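Local atomic coordinates of protein CT_858 (Chlamydia trachomatis, PDB entry 3DPM), a protein that probably acts as a serine-type endopeptidase, cleaving peptide bonds within protein chains. Residues 301-306 / 343-348; 84-89 / 183-188; 368-373 / 429-434; 477-482 / 518-523. One frame throughout, in Å; residues are numbered along the deposited sequence.

Interaction 1: 301-306 / 343-348. With LAS (N-acetyl-S-({(2R,3S,4R)-3-hydroxy-2-[(1S)-1-hydroxy-2-methylpropyl]-4-methyl-5-oxopyrrolidin-2-yl}carbonyl)cysteine), chain C.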
loop_
_atom_site.group_PDB
_atom_site.type_symbol
_atom_site.label_atom_id
_atom_site.label_comp_id
_atom_site.label_asym_id
_atom_site.label_seq_id
_atom_site.Cartn_x
_atom_site.Cartn_y
_atom_site.Cartn_z
ATOM N N TYR A 301 1.242 8.659 -19.804
ATOM C CA TYR A 301 2.353 7.741 -19.663
ATOM C C TYR A 301 2.020 6.600 -18.726
ATOM O O TYR A 301 2.873 5.769 -18.429
ATOM C CB TYR A 301 3.612 8.470 -19.207
ATOM C CG TYR A 301 4.170 9.299 -20.321
ATOM C CD1 TYR A 301 3.959 10.683 -20.366
ATOM C CD2 TYR A 301 4.802 8.690 -21.400
ATOM C CE1 TYR A 301 4.357 11.425 -21.466
ATOM C CE2 TYR A 301 5.199 9.421 -22.504
ATOM C CZ TYR A 301 4.973 10.784 -22.535
ATOM O OH TYR A 301 5.336 11.500 -23.649
ATOM N N SER A 302 0.775 6.568 -18.258
ATOM C CA SER A 302 0.320 5.476 -17.402
ATOM C C SER A 302 -0.586 4.627 -18.281
ATOM O O SER A 302 -1.799 4.580 -18.097
ATOM C CB SER A 302 -0.435 5.999 -16.174
ATOM O OG SER A 302 -0.883 7.318 -16.383
ATOM N N TRP A 303 0.041 3.957 -19.243
ATOM C CA TRP A 303 -0.629 3.106 -20.217
ATOM C C TRP A 303 -1.777 2.243 -19.718
ATOM O O TRP A 303 -2.704 1.958 -20.467
ATOM C CB TRP A 303 0.399 2.211 -20.897
ATOM C CG TRP A 303 1.283 1.493 -19.940
ATOM C CD1 TRP A 303 2.364 2.005 -19.276
ATOM C CD2 TRP A 303 1.171 0.128 -19.531
ATOM N NE1 TRP A 303 2.934 1.038 -18.482
ATOM C CE2 TRP A 303 2.221 -0.123 -18.617
ATOM C CE3 TRP A 303 0.284 -0.912 -19.847
ATOM C CZ2 TRP A 303 2.409 -1.369 -18.015
ATOM C CZ3 TRP A 303 0.472 -2.157 -19.246
ATOM C CH2 TRP A 303 1.529 -2.371 -18.340
ATOM N N GLN A 304 -1.724 1.819 -18.463
ATOM C CA GLN A 304 -2.785 0.981 -17.925
ATOM C C GLN A 304 -4.110 1.710 -17.792
ATOM O O GLN A 304 -5.169 1.089 -17.828
ATOM C CB GLN A 304 -2.398 0.444 -16.557
ATOM C CG GLN A 304 -1.099 -0.307 -16.538
ATOM C CD GLN A 304 -0.949 -1.120 -15.271
ATOM O OE1 GLN A 304 -1.741 -2.027 -15.010
ATOM N NE2 GLN A 304 0.066 -0.798 -14.470
ATOM N N ASP A 305 -4.052 3.027 -17.633
ATOM C CA ASP A 305 -5.262 3.813 -17.473
ATOM C C ASP A 305 -5.823 4.319 -18.793
ATOM O O ASP A 305 -6.890 4.930 -18.822
ATOM C CB ASP A 305 -5.000 4.993 -16.535
ATOM C CG ASP A 305 -4.415 4.559 -15.202
ATOM O OD1 ASP A 305 -4.866 3.526 -14.659
ATOM O OD2 ASP A 305 -3.510 5.253 -14.690
ATOM N N MET A 306 -5.112 4.066 -19.884
ATOM C CA MET A 306 -5.575 4.517 -21.191
ATOM C C MET A 306 -6.994 4.070 -21.513
ATOM O O MET A 306 -7.474 3.049 -20.999
ATOM C CB MET A 306 -4.642 4.033 -22.292
ATOM C CG MET A 306 -3.337 4.782 -22.341
ATOM S SD MET A 306 -2.421 4.408 -23.840
ATOM C CE MET A 306 -3.268 5.487 -25.010
ATOM N N GLY A 343 1.465 12.651 -17.254
ATOM C CA GLY A 343 2.693 11.949 -16.923
ATOM C C GLY A 343 2.352 10.501 -16.583
ATOM O O GLY A 343 1.300 10.013 -16.992
ATOM N N GLY A 344 3.227 9.812 -15.852
ATOM C CA GLY A 344 2.976 8.428 -15.473
ATOM C C GLY A 344 4.234 7.580 -15.312
ATOM O O GLY A 344 5.194 8.000 -14.683
ATOM N N SER A 345 4.237 6.388 -15.904
ATOM C CA SER A 345 5.377 5.484 -15.811
ATOM C C SER A 345 6.626 5.896 -16.591
ATOM O O SER A 345 6.608 5.997 -17.823
ATOM C CB SER A 345 4.965 4.083 -16.249
ATOM O OG SER A 345 6.119 3.289 -16.456
ATOM N N VAL A 346 7.714 6.099 -15.855
ATOM C CA VAL A 346 9.007 6.496 -16.414
ATOM C C VAL A 346 9.563 5.503 -17.445
ATOM O O VAL A 346 10.030 5.897 -18.516
ATOM C CB VAL A 346 10.061 6.653 -15.294
ATOM C CG1 VAL A 346 11.336 7.226 -15.852
ATOM C CG2 VAL A 346 9.523 7.542 -14.195
ATOM N N LEU A 347 9.528 4.219 -17.111
ATOM C CA LEU A 347 10.041 3.198 -18.017
ATOM C C LEU A 347 9.324 3.233 -19.358
ATOM O O LEU A 347 9.952 3.150 -20.410
ATOM C CB LEU A 347 9.913 1.821 -17.370
ATOM C CG LEU A 347 10.904 1.649 -16.217
ATOM C CD1 LEU A 347 10.615 0.356 -15.493
ATOM C CD2 LEU A 347 12.333 1.673 -16.761
ATOM N N TYR A 348 8.004 3.368 -19.301
ATOM C CA TYR A 348 7.169 3.443 -20.489
ATOM C C TYR A 348 7.588 4.679 -21.295
ATOM O O TYR A 348 7.590 4.662 -22.528
ATOM C CB TYR A 348 5.701 3.543 -20.059
ATOM C CG TYR A 348 4.713 3.717 -21.181
ATOM C CD1 TYR A 348 4.539 2.726 -22.149
ATOM C CD2 TYR A 348 3.939 4.877 -21.274
ATOM C CE1 TYR A 348 3.611 2.881 -23.188
ATOM C CE2 TYR A 348 3.017 5.046 -22.302
ATOM C CZ TYR A 348 2.857 4.042 -23.260
ATOM O OH TYR A 348 1.963 4.212 -24.299
HETATM C C18 LAS C . 4.992 11.396 -13.157
HETATM O O19 LAS C . 4.398 10.853 -14.106
HETATM C C9 LAS C . 5.192 10.608 -11.859
HETATM C C10 LAS C . 6.661 10.670 -11.402
HETATM C C11 LAS C . 7.739 9.981 -12.237
HETATM C C16 LAS C . 7.212 9.563 -13.606
HETATM C C12 LAS C . 8.872 10.997 -12.387
HETATM O O17 LAS C . 6.714 10.061 -10.116
HETATM N N8 LAS C . 4.595 9.236 -11.990
HETATM C C6 LAS C . 3.852 9.026 -10.896
HETATM O O7 LAS C . 3.269 7.978 -10.637
HETATM C C5 LAS C . 3.886 10.224 -9.933
HETATM C C20 LAS C . 2.481 10.460 -9.367
HETATM C C3 LAS C . 4.279 11.364 -10.873
HETATM O O2 LAS C . 3.068 11.705 -11.559
#
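Tyr301 forms a single beta bridge with Gly344 in the glycine loop beside the bound LAS. Tyr301 N donates to Gly343 O at 3.1 Å, and Ser345 N to Tyr301 O at 2.9 Å. With no side chain, Gly344 brings its CA to within 4.3 Å of Tyr301 CA. Its N faces LAS O19 at a separation modelled too short to be trusted. The two loops follow strands 290-297 and 333-337, parallel neighbours joined through helix 316-330 in a beta-alpha-beta crossover. Ser345 N-caps the next helix: its OG, also bonded to Glu403, weakly accepts Tyr348 N. With CG anti to the backbone N (chi1 176°), the Tyr348 ring reaches back to Trp303, whose CB sits over one face, 4.0 Å from the ring centroid. Trp303 CD1 lies 3.5 Å from Tyr348 CG, the planes inclined at 43°, and Trp303 NE1 is bonded to Glu403. Tyr301 CD2 meets Tyr348 CD2 at 3.9 Å, while Tyr301 OH binds Gln338.

Interaction 2: 84-89 / 183-188; sequences AYLPYT and KWRYVP
Backbone hydrogen bonds pair Tyr85 with Arg185 in both directions, Tyr85 N to Arg185 O at 3.0 Å and Arg185 N to Tyr85 O at 2.9 Å. This antiparallel hydrogen-bonded pair and the non-hydrogen-bonded pair Ala84-Tyr186 join strands 83-92 and 177-187 in the curled antiparallel sheet of the PDZ domain. Apolar contacts gather round the indole of Trp184. Leu86 crosses it at about a right angle, laying CD1 over one face of the six-membered ring, 3.7 Å from the centroid and 4° off the normal. Ala84, small enough to let the ring come close, puts CB 3.5 Å from Trp184 CE3. A third kind of contact joins Arg185 to Pro87, beyond the paired residues of its own strand: Arg185 bends at chi2 (54°), turning its guanidinium back so that Pro87 CD packs over one face, 3.4 Å from Arg185 NE. The chemistry thus divides the contact: Leu86, Ala84 and Trp184 cluster, while at the exposed side Arg185 NH1 donates to Lys183 O and the apolar proline, packed on the guanidinium face, takes no N-H.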
loop_
_atom_site.group_PDB
_atom_site.type_symbol
_atom_site.label_atom_id
_atom_site.label_comp_id
_atom_site.label_asym_id
_atom_site.label_seq_id
_atom_site.Cartn_x
_atom_site.Cartn_y
_atom_site.Cartn_z
ATOM N N ALA A 84 -19.267 19.284 -5.595
ATOM C CA ALA A 84 -20.165 20.031 -6.466
ATOM C C ALA A 84 -19.528 20.084 -7.845
ATOM O O ALA A 84 -18.310 20.155 -7.981
ATOM C CB ALA A 84 -20.384 21.442 -5.925
ATOM N N TYR A 85 -20.366 20.086 -8.866
ATOM C CA TYR A 85 -19.889 20.076 -10.232
ATOM C C TYR A 85 -20.859 20.813 -11.156
ATOM O O TYR A 85 -22.061 20.845 -10.904
ATOM C CB TYR A 85 -19.747 18.602 -10.645
ATOM C CG TYR A 85 -19.500 18.335 -12.107
ATOM C CD1 TYR A 85 -18.237 18.529 -12.673
ATOM C CD2 TYR A 85 -20.533 17.882 -12.933
ATOM C CE1 TYR A 85 -18.007 18.277 -14.034
ATOM C CE2 TYR A 85 -20.318 17.630 -14.290
ATOM C CZ TYR A 85 -19.055 17.828 -14.834
ATOM O OH TYR A 85 -18.841 17.583 -16.174
ATOM N N LEU A 86 -20.315 21.442 -12.196
ATOM C CA LEU A 86 -21.105 22.132 -13.220
ATOM C C LEU A 86 -20.596 21.568 -14.552
ATOM O O LEU A 86 -19.395 21.540 -14.811
ATOM C CB LEU A 86 -20.926 23.650 -13.148
ATOM C CG LEU A 86 -21.786 24.317 -12.069
ATOM C CD1 LEU A 86 -21.506 25.801 -12.011
ATOM C CD2 LEU A 86 -23.248 24.067 -12.370
ATOM N N PRO A 87 -21.515 21.087 -15.402
ATOM C CA PRO A 87 -21.230 20.489 -16.714
ATOM C C PRO A 87 -20.657 21.388 -17.811
ATOM O O PRO A 87 -21.196 21.434 -18.912
ATOM C CB PRO A 87 -22.581 19.911 -17.108
ATOM C CG PRO A 87 -23.529 20.949 -16.564
ATOM C CD PRO A 87 -22.971 21.197 -15.183
ATOM N N TYR A 88 -19.560 22.079 -17.527
ATOM C CA TYR A 88 -18.962 22.963 -18.522
ATOM C C TYR A 88 -17.443 22.863 -18.517
ATOM O O TYR A 88 -16.840 22.518 -17.500
ATOM C CB TYR A 88 -19.382 24.415 -18.258
ATOM C CG TYR A 88 -20.879 24.598 -18.155
ATOM C CD1 TYR A 88 -21.492 24.846 -16.930
ATOM C CD2 TYR A 88 -21.688 24.468 -19.278
ATOM C CE1 TYR A 88 -22.881 24.959 -16.828
ATOM C CE2 TYR A 88 -23.068 24.573 -19.191
ATOM C CZ TYR A 88 -23.662 24.818 -17.966
ATOM O OH TYR A 88 -25.038 24.906 -17.886
ATOM N N THR A 89 -16.834 23.143 -19.667
ATOM C CA THR A 89 -15.385 23.132 -19.796
ATOM C C THR A 89 -15.029 24.452 -20.464
ATOM O O THR A 89 -15.669 24.864 -21.431
ATOM C CB THR A 89 -14.872 21.978 -20.686
ATOM O OG1 THR A 89 -15.419 20.735 -20.237
ATOM C CG2 THR A 89 -13.354 21.898 -20.615
ATOM N N LYS A 183 -27.530 25.430 -11.571
ATOM C CA LYS A 183 -27.551 24.770 -10.276
ATOM C C LYS A 183 -26.411 23.780 -10.155
ATOM O O LYS A 183 -26.132 23.025 -11.080
ATOM C CB LYS A 183 -28.880 24.043 -10.084
ATOM C CG LYS A 183 -29.205 23.746 -8.636
ATOM C CD LYS A 183 -30.641 23.298 -8.507
ATOM C CE LYS A 183 -31.135 23.410 -7.074
ATOM N NZ LYS A 183 -32.589 23.106 -6.998
ATOM N N TRP A 184 -25.739 23.793 -9.013
ATOM C CA TRP A 184 -24.634 22.874 -8.807
ATOM C C TRP A 184 -25.111 21.436 -8.640
ATOM O O TRP A 184 -26.060 21.174 -7.898
ATOM C CB TRP A 184 -23.836 23.249 -7.554
ATOM C CG TRP A 184 -22.974 24.450 -7.672
ATOM C CD1 TRP A 184 -23.269 25.722 -7.272
ATOM C CD2 TRP A 184 -21.642 24.492 -8.198
ATOM N NE1 TRP A 184 -22.201 26.557 -7.513
ATOM C CE2 TRP A 184 -21.188 25.828 -8.083
ATOM C CE3 TRP A 184 -20.783 23.530 -8.755
ATOM C CZ2 TRP A 184 -19.914 26.225 -8.506
ATOM C CZ3 TRP A 184 -19.518 23.926 -9.172
ATOM C CH2 TRP A 184 -19.096 25.264 -9.046
ATOM N N ARG A 185 -24.470 20.511 -9.348
ATOM C CA ARG A 185 -24.787 19.095 -9.185
ATOM C C ARG A 185 -24.069 18.894 -7.859
ATOM O O ARG A 185 -22.847 18.853 -7.813
ATOM C CB ARG A 185 -24.130 18.244 -10.281
ATOM C CG ARG A 185 -24.809 18.295 -11.663
ATOM C CD ARG A 185 -24.979 19.722 -12.183
ATOM N NE ARG A 185 -25.567 19.782 -13.523
ATOM C CZ ARG A 185 -26.422 20.725 -13.915
ATOM N NH1 ARG A 185 -26.792 21.678 -13.066
ATOM N NH2 ARG A 185 -26.901 20.727 -15.156
ATOM N N TYR A 186 -24.833 18.787 -6.782
ATOM C CA TYR A 186 -24.268 18.677 -5.442
ATOM C C TYR A 186 -24.398 17.338 -4.723
ATOM O O TYR A 186 -25.483 16.771 -4.633
ATOM C CB TYR A 186 -24.901 19.775 -4.584
ATOM C CG TYR A 186 -24.472 19.828 -3.136
ATOM C CD1 TYR A 186 -23.197 20.267 -2.783
ATOM C CD2 TYR A 186 -25.364 19.491 -2.112
ATOM C CE1 TYR A 186 -22.822 20.379 -1.452
ATOM C CE2 TYR A 186 -24.996 19.601 -0.777
ATOM C CZ TYR A 186 -23.729 20.047 -0.458
ATOM O OH TYR A 186 -23.374 20.182 0.858
ATOM N N VAL A 187 -23.280 16.836 -4.208
ATOM C CA VAL A 187 -23.298 15.603 -3.432
ATOM C C VAL A 187 -23.001 16.036 -1.997
ATOM O O VAL A 187 -21.902 16.500 -1.698
ATOM C CB VAL A 187 -22.204 14.603 -3.858
ATOM C CG1 VAL A 187 -22.263 13.378 -2.950
ATOM C CG2 VAL A 187 -22.383 14.202 -5.318
ATOM N N PRO A 188 -23.984 15.896 -1.091
ATOM C CA PRO A 188 -23.785 16.288 0.306
ATOM C C PRO A 188 -22.758 15.423 1.036
ATOM O O PRO A 188 -22.389 14.335 0.573
ATOM C CB PRO A 188 -25.184 16.164 0.894
ATOM C CG PRO A 188 -25.751 15.025 0.140
ATOM C CD PRO A 188 -25.312 15.281 -1.278
#

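Interaction 3: 368-373 / 429-434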
loop_
_atom_site.group_PDB
_atom_site.type_symbol
_atom_site.label_atom_id
_atom_site.label_comp_id
_atom_site.label_asym_id
_atom_site.label_seq_id
_atom_site.Cartn_x
_atom_site.Cartn_y
_atom_site.Cartn_z
ATOM N N MET A 368 18.298 13.323 -4.682
ATOM C CA MET A 368 17.350 12.669 -3.789
ATOM C C MET A 368 17.597 12.873 -2.308
ATOM O O MET A 368 18.724 13.167 -1.889
ATOM C CB MET A 368 17.364 11.165 -4.055
ATOM C CG MET A 368 16.985 10.773 -5.470
ATOM S SD MET A 368 17.640 9.159 -5.898
ATOM C CE MET A 368 16.574 8.058 -4.924
ATOM N N ILE A 369 16.527 12.736 -1.525
ATOM C CA ILE A 369 16.630 12.799 -0.074
ATOM C C ILE A 369 16.625 11.322 0.301
ATOM O O ILE A 369 15.724 10.584 -0.099
ATOM C CB ILE A 369 15.422 13.484 0.590
ATOM C CG1 ILE A 369 15.532 15.002 0.474
ATOM C CG2 ILE A 369 15.417 13.160 2.083
ATOM C CD1 ILE A 369 16.187 15.493 -0.812
ATOM N N LEU A 370 17.617 10.882 1.063
ATOM C CA LEU A 370 17.691 9.473 1.414
ATOM C C LEU A 370 17.444 9.101 2.873
ATOM O O LEU A 370 17.847 9.820 3.782
ATOM C CB LEU A 370 19.058 8.919 0.979
ATOM C CG LEU A 370 19.477 9.162 -0.484
ATOM C CD1 LEU A 370 20.899 8.694 -0.686
ATOM C CD2 LEU A 370 18.552 8.432 -1.434
ATOM N N THR A 371 16.766 7.965 3.070
ATOM C CA THR A 371 16.478 7.379 4.387
ATOM C C THR A 371 16.820 5.907 4.134
ATOM O O THR A 371 17.003 5.518 2.981
ATOM C CB THR A 371 14.973 7.510 4.792
ATOM O OG1 THR A 371 14.154 6.761 3.880
ATOM C CG2 THR A 371 14.530 8.973 4.769
ATOM N N GLN A 372 16.913 5.076 5.168
ATOM C CA GLN A 372 17.254 3.675 4.910
ATOM C C GLN A 372 16.214 2.939 4.056
ATOM O O GLN A 372 16.465 1.842 3.564
ATOM C CB GLN A 372 17.551 2.914 6.218
ATOM C CG GLN A 372 16.774 3.352 7.419
ATOM C CD GLN A 372 17.312 4.622 8.062
ATOM O OE1 GLN A 372 18.422 4.648 8.592
ATOM N NE2 GLN A 372 16.512 5.679 8.030
ATOM N N ASP A 373 15.056 3.560 3.866
ATOM C CA ASP A 373 14.005 2.994 3.026
ATOM C C ASP A 373 14.617 2.894 1.619
ATOM O O ASP A 373 14.571 1.847 0.976
ATOM C CB ASP A 373 12.788 3.935 3.044
ATOM C CG ASP A 373 11.654 3.488 2.119
ATOM O OD1 ASP A 373 10.537 4.037 2.263
ATOM O OD2 ASP A 373 11.860 2.614 1.245
ATOM N N GLY A 429 27.188 10.536 3.660
ATOM C CA GLY A 429 26.357 11.501 4.359
ATOM C C GLY A 429 25.662 12.459 3.404
ATOM O O GLY A 429 25.071 13.459 3.830
ATOM N N ASP A 430 25.740 12.162 2.111
ATOM C CA ASP A 430 25.114 12.998 1.086
ATOM C C ASP A 430 23.681 12.509 0.960
ATOM O O ASP A 430 23.272 11.974 -0.067
ATOM C CB ASP A 430 25.863 12.837 -0.242
ATOM C CG ASP A 430 25.328 13.745 -1.339
ATOM O OD1 ASP A 430 24.775 14.821 -1.010
ATOM O OD2 ASP A 430 25.479 13.389 -2.534
ATOM N N ILE A 431 22.917 12.712 2.024
ATOM C CA ILE A 431 21.556 12.227 2.074
ATOM C C ILE A 431 20.464 13.274 2.226
ATOM O O ILE A 431 19.281 12.945 2.185
ATOM C CB ILE A 431 21.447 11.218 3.204
ATOM C CG1 ILE A 431 21.667 11.926 4.549
ATOM C CG2 ILE A 431 22.518 10.138 3.016
ATOM C CD1 ILE A 431 21.583 10.983 5.769
ATOM N N GLU A 432 20.852 14.531 2.412
ATOM C CA GLU A 432 19.872 15.598 2.542
ATOM C C GLU A 432 19.404 15.982 1.144
ATOM O O GLU A 432 18.217 16.195 0.910
ATOM C CB GLU A 432 20.485 16.794 3.272
ATOM C CG GLU A 432 20.773 16.519 4.748
ATOM C CD GLU A 432 19.516 16.146 5.533
ATOM O OE1 GLU A 432 19.634 15.728 6.708
ATOM O OE2 GLU A 432 18.405 16.276 4.975
ATOM N N LEU A 433 20.346 16.064 0.216
ATOM C CA LEU A 433 20.045 16.372 -1.178
ATOM C C LEU A 433 21.246 15.857 -1.966
ATOM O O LEU A 433 22.151 16.601 -2.332
ATOM C CB LEU A 433 19.851 17.874 -1.372
ATOM C CG LEU A 433 19.172 18.355 -2.662
ATOM C CD1 LEU A 433 17.868 17.624 -2.888
ATOM C CD2 LEU A 433 18.910 19.846 -2.550
ATOM N N SER A 434 21.242 14.551 -2.199
ATOM C CA SER A 434 22.325 13.877 -2.894
ATOM C C SER A 434 22.749 14.500 -4.218
ATOM O O SER A 434 22.011 15.256 -4.841
ATOM C CB SER A 434 21.933 12.430 -3.159
ATOM O OG SER A 434 20.979 12.385 -4.210
#
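The flat groups that meet between Met368 to Leu370 and Ile431 to Ser434 are peptide groups, each approached by a donor slightly tilted from the carbonyl plane. Ser434 N reaches Met368 O at 2.9 Å, tilted only 17° from that plane, and Leu370 N reaches Ile431 O at 2.9 Å with the same small tilt. Ile431 O has a second neighbour in Ile369 CA, 3.5 Å away in a CA-H...O contact. The third bond uses a side chain: Ser434 OG accepts Met368 N at 2.9 Å. OG sits between the backbone N and the carbonyl carbon (chi1 74°), which puts it at Met368 N, while the backbone N of the same serine holds Met368 O, a task suited to a short hydroxyl side chain.

Together these bonds fasten the end of strand 361-368 to the loop that leaves helix 409-428. That helix closes in a Schellman motif at Gly429, where the positive phi suits glycine, and an inverse gamma turn centred on Asp430 follows. Leu370 and Ile431 fill the buried space beside the bonds, CB to CB at 4.0 Å, and both also touch helix 409-428, Leu370 at Cys425 and Ile431 at Trp426. Thr371 next N-caps helix 372-384, its OG1 weakly accepting Asp373 N. The second subunit reaches this contact through its Arg504, which forms a salt bridge with Glu432 OE1 and donates to Leu370 O.

Interaction 4: 477-482 / 518-523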
loop_
_atom_site.group_PDB
_atom_site.type_symbol
_atom_site.label_atom_id
_atom_site.label_comp_id
_atom_site.label_asym_id
_atom_site.label_seq_id
_atom_site.Cartn_x
_atom_site.Cartn_y
_atom_site.Cartn_z
ATOM N N LYS A 477 14.578 18.091 -26.497
ATOM C CA LYS A 477 15.141 19.424 -26.688
ATOM C C LYS A 477 16.615 19.511 -26.268
ATOM O O LYS A 477 17.425 20.139 -26.949
ATOM C CB LYS A 477 14.304 20.440 -25.908
ATOM C CG LYS A 477 14.781 21.876 -26.001
ATOM C CD LYS A 477 13.745 22.802 -25.390
ATOM C CE LYS A 477 14.128 24.263 -25.512
ATOM N NZ LYS A 477 15.200 24.588 -24.543
ATOM N N ASP A 478 16.960 18.886 -25.147
ATOM C CA ASP A 478 18.336 18.906 -24.660
ATOM C C ASP A 478 19.274 18.117 -25.570
ATOM O O ASP A 478 20.471 18.387 -25.623
ATOM C CB ASP A 478 18.412 18.355 -23.229
ATOM C CG ASP A 478 18.226 19.439 -22.172
ATOM O OD1 ASP A 478 17.199 20.149 -22.206
ATOM O OD2 ASP A 478 19.111 19.586 -21.300
ATOM N N ASN A 479 18.728 17.145 -26.290
ATOM C CA ASN A 479 19.536 16.336 -27.201
ATOM C C ASN A 479 19.335 16.759 -28.659
ATOM O O ASN A 479 19.800 16.086 -29.577
ATOM C CB ASN A 479 19.187 14.855 -27.033
ATOM C CG ASN A 479 19.590 14.314 -25.667
ATOM O OD1 ASN A 479 20.767 14.100 -25.398
ATOM N ND2 ASN A 479 18.609 14.103 -24.797
ATOM N N ASP A 480 18.638 17.879 -28.853
ATOM C CA ASP A 480 18.352 18.432 -30.178
ATOM C C ASP A 480 17.738 17.429 -31.148
ATOM O O ASP A 480 18.084 17.403 -32.324
ATOM C CB ASP A 480 19.623 19.022 -30.804
ATOM C CG ASP A 480 20.286 20.056 -29.915
ATOM O OD1 ASP A 480 21.326 19.795 -29.309
ATOM O OD2 ASP A 480 19.683 21.238 -29.825
ATOM N N ARG A 481 16.820 16.611 -30.656
ATOM C CA ARG A 481 16.162 15.613 -31.494
ATOM C C ARG A 481 14.882 16.178 -32.087
ATOM O O ARG A 481 14.456 15.764 -33.164
ATOM C CB ARG A 481 15.810 14.375 -30.665
ATOM C CG ARG A 481 16.415 13.075 -31.169
ATOM C CD ARG A 481 15.541 12.365 -32.181
ATOM N NE ARG A 481 15.401 13.131 -33.407
ATOM C CZ ARG A 481 14.665 12.748 -34.444
ATOM N NH1 ARG A 481 14.003 11.600 -34.407
ATOM N NH2 ARG A 481 14.579 13.524 -35.514
ATOM N N ALA A 482 14.277 17.132 -31.385
ATOM C CA ALA A 482 13.017 17.695 -31.841
ATOM C C ALA A 482 12.834 19.186 -31.645
ATOM O O ALA A 482 13.574 19.840 -30.910
ATOM C CB ALA A 482 11.863 16.958 -31.173
ATOM N N VAL A 518 17.277 17.375 -12.270
ATOM C CA VAL A 518 18.221 18.367 -12.793
ATOM C C VAL A 518 18.547 18.047 -14.245
ATOM O O VAL A 518 18.819 16.897 -14.583
ATOM C CB VAL A 518 19.566 18.365 -12.026
ATOM C CG1 VAL A 518 20.361 19.604 -12.380
ATOM C CG2 VAL A 518 19.335 18.305 -10.541
ATOM N N ARG A 519 18.525 19.069 -15.094
ATOM C CA ARG A 519 18.831 18.904 -16.508
ATOM C C ARG A 519 20.339 18.959 -16.729
ATOM O O ARG A 519 21.074 19.487 -15.896
ATOM C CB ARG A 519 18.137 19.993 -17.317
ATOM C CG ARG A 519 16.631 19.929 -17.203
ATOM C CD ARG A 519 15.982 21.198 -17.695
ATOM N NE ARG A 519 16.163 21.392 -19.127
ATOM C CZ ARG A 519 15.689 22.439 -19.795
ATOM N NH1 ARG A 519 15.009 23.380 -19.151
ATOM N NH2 ARG A 519 15.885 22.547 -21.107
ATOM N N GLU A 520 20.793 18.405 -17.848
ATOM C CA GLU A 520 22.217 18.377 -18.185
ATOM C C GLU A 520 22.924 19.701 -17.934
ATOM O O GLU A 520 24.026 19.737 -17.382
ATOM C CB GLU A 520 22.409 18.038 -19.659
ATOM C CG GLU A 520 21.969 16.662 -20.078
ATOM C CD GLU A 520 22.042 16.498 -21.586
ATOM O OE1 GLU A 520 23.102 16.829 -22.171
ATOM O OE2 GLU A 520 21.042 16.041 -22.187
ATOM N N HIS A 521 22.285 20.785 -18.353
ATOM C CA HIS A 521 22.867 22.109 -18.220
ATOM C C HIS A 521 22.793 22.699 -16.808
ATOM O O HIS A 521 23.209 23.837 -16.580
ATOM C CB HIS A 521 22.211 23.046 -19.239
ATOM C CG HIS A 521 20.863 23.538 -18.823
ATOM N ND1 HIS A 521 20.068 22.846 -17.940
ATOM C CD2 HIS A 521 20.152 24.628 -19.201
ATOM C CE1 HIS A 521 18.924 23.484 -17.798
ATOM N NE2 HIS A 521 18.947 24.570 -18.547
ATOM N N GLY A 522 22.267 21.924 -15.863
ATOM C CA GLY A 522 22.184 22.384 -14.485
ATOM C C GLY A 522 20.864 22.985 -14.040
ATOM O O GLY A 522 20.679 23.255 -12.850
ATOM N N ALA A 523 19.938 23.196 -14.970
ATOM C CA ALA A 523 18.651 23.785 -14.596
ATOM C C ALA A 523 17.643 22.819 -14.019
ATOM O O ALA A 523 17.489 21.684 -14.478
ATOM C CB ALA A 523 18.014 24.501 -15.759
#
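Asp478 and Arg519 make the tight part of this contact. Asp478 OD1 turns its syn lone pair to Arg519 NH2 at 2.9 Å, in a nearly straight bond (165°) that lies in the guanidinium plane; a longer, weak bond of 3.5 Å runs from Arg519 NE to the same oxygen. The carboxylate is turned 51° from the guanidinium, and the pairing goes through one oxygen. Arginine suits this buried place because its several N-H groups can serve more than one acid: Glu531 bridges both Arg519 NH1 and Lys477 NZ, which probably offsets the closeness of the two cations.

The other side is looser. Glu520, exposed and stretched out, runs alongside Asp478 the other way, with OE2 4.1 Å from Asp478 OD2. Asn479, whose side chain lies across the end of Glu520, has its own partners: OD1 accepts Glu362 N, and ND2 is bonded to Val475 O. The neighbouring carboxylates of Asp478 and Glu520 may repel mildly, which an exposed glutamate can tolerate.

Asp478 closes helix 468-478, whose Schellman end has Asp480 at positive phi. Arg519 to Gly522 form the type I turn after strand 507-518, so the salt bridge ties the end of a helix to the end of a strand, beside strand 361-368.

Overall arrangement
Interaction 2 comes first along the chain and belongs to the PDZ domain; interactions 1, 3 and 4 follow in series within the S41 peptidase range. Interaction 2 lies across the chain's centre from interactions 3 and 4, about 44 and 42 Å away between centres. Interaction 1, nearest the middle, is about 30, 27 and 22 Å from interactions 2, 3 and 4. Interactions 3 and 4 approach to about 7 Å between nearest atoms: strand 361-368 runs into one and borders the other, and pairs with strand 507-518. Helix 468-478 touches the ligand-side loops of interaction 1 and ends in interaction 4. The ligand site thus lies within the peptidase part, while interactions 3 and 4, further out, also meet the second subunit.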